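Local coordinates for protein pectinesterase inhibitor (Actinidia chinensis, PDB 1XG2) that inhibits pectin methylesterase, the enzyme that removes methyl esters from pectin, and may take part in regulating fruit ripening, at residues Q128-Q131 with A132-L136. Sequence-based numbering, arbitrary orientation. Where two conformers were deposited one is given.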
ATOM      1  N   GLN B 128     -26.589   0.561  -0.612  1.00 17.75           N
ATOM      2  CA  GLN B 128     -26.382  -0.598   0.265  1.00 17.78           C
ATOM      3  C   GLN B 128     -24.892  -0.894   0.485  1.00 16.80           C
ATOM      4  O   GLN B 128     -24.456  -1.213   1.594  1.00 16.69           O
ATOM      5  CB  GLN B 128     -27.040  -1.845  -0.338  1.00 18.28           C
ATOM      6  CG  GLN B 128     -27.036  -3.045   0.594  1.00 20.08           C
ATOM      7  CD  GLN B 128     -27.668  -4.315   0.028  1.00 22.04           C
ATOM      8  OE1 GLN B 128     -28.065  -5.178   0.808  1.00 25.47           O
ATOM      9  NE2 GLN B 128     -27.728  -4.453  -1.296  1.00 22.27           N
ATOM     10  N   LEU B 129     -24.125  -0.830  -0.593  1.00 16.40           N
ATOM     11  CA  LEU B 129     -22.697  -1.125  -0.525  1.00 15.37           C
ATOM     12  C   LEU B 129     -21.939   0.049   0.091  1.00 15.18           C
ATOM     13  O   LEU B 129     -21.011  -0.155   0.870  1.00 15.17           O
ATOM     14  CB  LEU B 129     -22.174  -1.455  -1.918  1.00 15.14           C
ATOM     15  CG  LEU B 129     -20.702  -1.844  -2.037  1.00 15.77           C
ATOM     16  CD1 LEU B 129     -20.375  -2.996  -1.119  1.00 16.03           C
ATOM     17  CD2 LEU B 129     -20.403  -2.195  -3.492  1.00 16.37           C
ATOM     18  N   HIS B 130     -22.305   1.275  -0.269  1.00 14.97           N
ATOM     19  CA  HIS B 130     -21.695   2.446   0.350  1.00 15.40           C
ATOM     20  C   HIS B 130     -21.835   2.349   1.880  1.00 15.60           C
ATOM     21  O   HIS B 130     -20.864   2.527   2.603  1.00 14.25           O
ATOM     22  CB  HIS B 130     -22.286   3.748  -0.212  1.00 16.04           C
ATOM     23  CG  HIS B 130     -21.818   4.978   0.496  1.00 18.07           C
ATOM     24  ND1 HIS B 130     -20.484   5.258   0.695  1.00 21.15           N
ATOM     25  CD2 HIS B 130     -22.505   6.000   1.063  1.00 21.54           C
ATOM     26  CE1 HIS B 130     -20.369   6.401   1.348  1.00 22.09           C
ATOM     27  NE2 HIS B 130     -21.580   6.872   1.584  1.00 20.44           N
ATOM     28  N   GLN B 131     -23.020   1.989   2.368  1.00 15.87           N
ATOM     29  CA  GLN B 131     -23.236   1.904   3.813  1.00 16.49           C
ATOM     30  C   GLN B 131     -22.434   0.776   4.443  1.00 15.34           C
ATOM     31  O   GLN B 131     -21.895   0.934   5.548  1.00 15.06           O
ATOM     32  CB  GLN B 131     -24.725   1.768   4.151  1.00 17.05           C
ATOM     33  CG  GLN B 131     -25.530   3.052   3.896  0.50 18.89           C
ATOM     34  CD  GLN B 131     -25.090   4.217   4.770  0.50 20.88           C
ATOM     35  OE1 GLN B 131     -25.119   4.123   5.999  0.50 23.53           O
ATOM     36  NE2 GLN B 131     -24.669   5.306   4.141  0.50 21.81           N
ATOM     37  N   ALA B 132     -22.337  -0.348   3.740  1.00 14.31           N
ATOM     38  CA  ALA B 132     -21.607  -1.515   4.229  1.00 13.67           C
ATOM     39  C   ALA B 132     -20.100  -1.230   4.325  1.00 13.29           C
ATOM     40  O   ALA B 132     -19.466  -1.678   5.269  1.00 12.71           O
ATOM     41  CB  ALA B 132     -21.892  -2.743   3.333  1.00 13.73           C
ATOM     42  N   ASP B 133     -19.542  -0.482   3.361  1.00 13.54           N
ATOM     43  CA  ASP B 133     -18.143  -0.036   3.403  1.00 13.51           C
ATOM     44  C   ASP B 133     -17.888   0.852   4.624  1.00 14.21           C
ATOM     45  O   ASP B 133     -16.918   0.658   5.360  1.00 13.86           O
ATOM     46  CB  ASP B 133     -17.766   0.777   2.149  1.00 13.70           C
ATOM     47  CG  ASP B 133     -17.716  -0.063   0.861  1.00 13.84           C
ATOM     48  OD1 ASP B 133     -17.581  -1.303   0.929  1.00 14.23           O
ATOM     49  OD2 ASP B 133     -17.788   0.464  -0.275  1.00 14.12           O
ATOM     50  N   LEU B 134     -18.763   1.834   4.837  1.00 14.53           N
ATOM     51  CA  LEU B 134     -18.586   2.772   5.947  1.00 14.94           C
ATOM     52  C   LEU B 134     -18.695   2.044   7.267  1.00 14.13           C
ATOM     53  O   LEU B 134     -18.014   2.404   8.247  1.00 13.32           O
ATOM     54  CB  LEU B 134     -19.602   3.917   5.914  1.00 15.36           C
ATOM     55  CG  LEU B 134     -19.491   4.932   4.783  1.00 18.79           C
ATOM     56  CD1 LEU B 134     -20.514   6.043   5.009  1.00 20.49           C
ATOM     57  CD2 LEU B 134     -18.086   5.499   4.670  1.00 22.38           C
ATOM     58  N   LYS B 135     -19.532   1.013   7.298  1.00 13.51           N
ATOM     59  CA  LYS B 135     -19.687   0.215   8.501  1.00 13.93           C
ATOM     60  C   LYS B 135     -18.418  -0.594   8.810  1.00 13.04           C
ATOM     61  O   LYS B 135     -17.985  -0.650   9.946  1.00 11.75           O
ATOM     62  CB  LYS B 135     -20.889  -0.716   8.387  1.00 14.67           C
ATOM     63  CG  LYS B 135     -21.250  -1.379   9.692  1.00 17.84           C
ATOM     64  CD  LYS B 135     -22.289  -2.455   9.493  1.00 22.90           C
ATOM     65  CE  LYS B 135     -23.402  -2.416  10.549  1.00 25.74           C
ATOM     66  NZ  LYS B 135     -23.840  -3.825  10.867  1.00 27.29           N
ATOM     67  N   LEU B 136     -17.827  -1.219   7.802  1.00 12.29           N
ATOM     68  CA  LEU B 136     -16.609  -1.973   8.047  1.00 11.81           C
ATOM     69  C   LEU B 136     -15.527  -1.027   8.530  1.00 11.69           C
ATOM     70  O   LEU B 136     -14.751  -1.376   9.403  1.00 11.30           O
ATOM     71  CB  LEU B 136     -16.127  -2.683   6.793  1.00 11.80           C
ATOM     72  CG  LEU B 136     -14.878  -3.537   7.019  1.00 10.60           C
ATOM     73  CD1 LEU B 136     -15.119  -4.539   8.127  1.00  9.15           C
ATOM     74  CD2 LEU B 136     -14.469  -4.237   5.715  1.00 11.16           C
TER
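With CG of His130 anti to its backbone nitrogen (chi1 173°) and CG of Leu134 anti to its carbonyl carbon, these torsions bring the imidazole and the isobutyl group together on one flank of the helix. The ring meets the leucine obliquely: CE1 of His130 lies 3.7 Å from CD1 of Leu134, and CG of the same leucine is almost as near. Ile125, from the loop before the helix, also touches the His130 side chain, while ND1 is hydrogen-bonded to Glu116 of helix 98-118, which fixes the turn of the imidazole.

One residue back in each segment, Leu129 and Asp133 form the buried pair. CD1 of Leu129 lies 3.9 Å from OD1 of Asp133, a van der Waals contact at an oblique crossing, while the backbone O of Leu129 comes within 3.3 Å of the carboxylate carbon CG of Asp133 without bonding to it. OD1 finds its hydrogen bond outside the helix, at the hydroxyl of Tyr79, whereas OD2 sits close to a carboxylate oxygen of Glu116, a like-charge proximity that may raise the proton affinity of one of the two acids. An alanine in place of Asp133 would probably leave the Tyr79 hydroxyl without this buried partner and open a gap beside Leu129.

Beneath the side chains runs the regular i to i+4 ladder. The Asp133 N to Leu129 O bond measures 2.9 Å and is close to straight (164°), whereas Lys135 N to Gln131 O, equally short, is more bent at 145°. Leu129 continues inward against Ile56 and Cys115. This is an amphipathic alpha-helix, the early turns of helix 127-149, laid against helices 34-60 and 98-118 in the four-helix bundle of the plant invertase/pectin methylesterase inhibitor family.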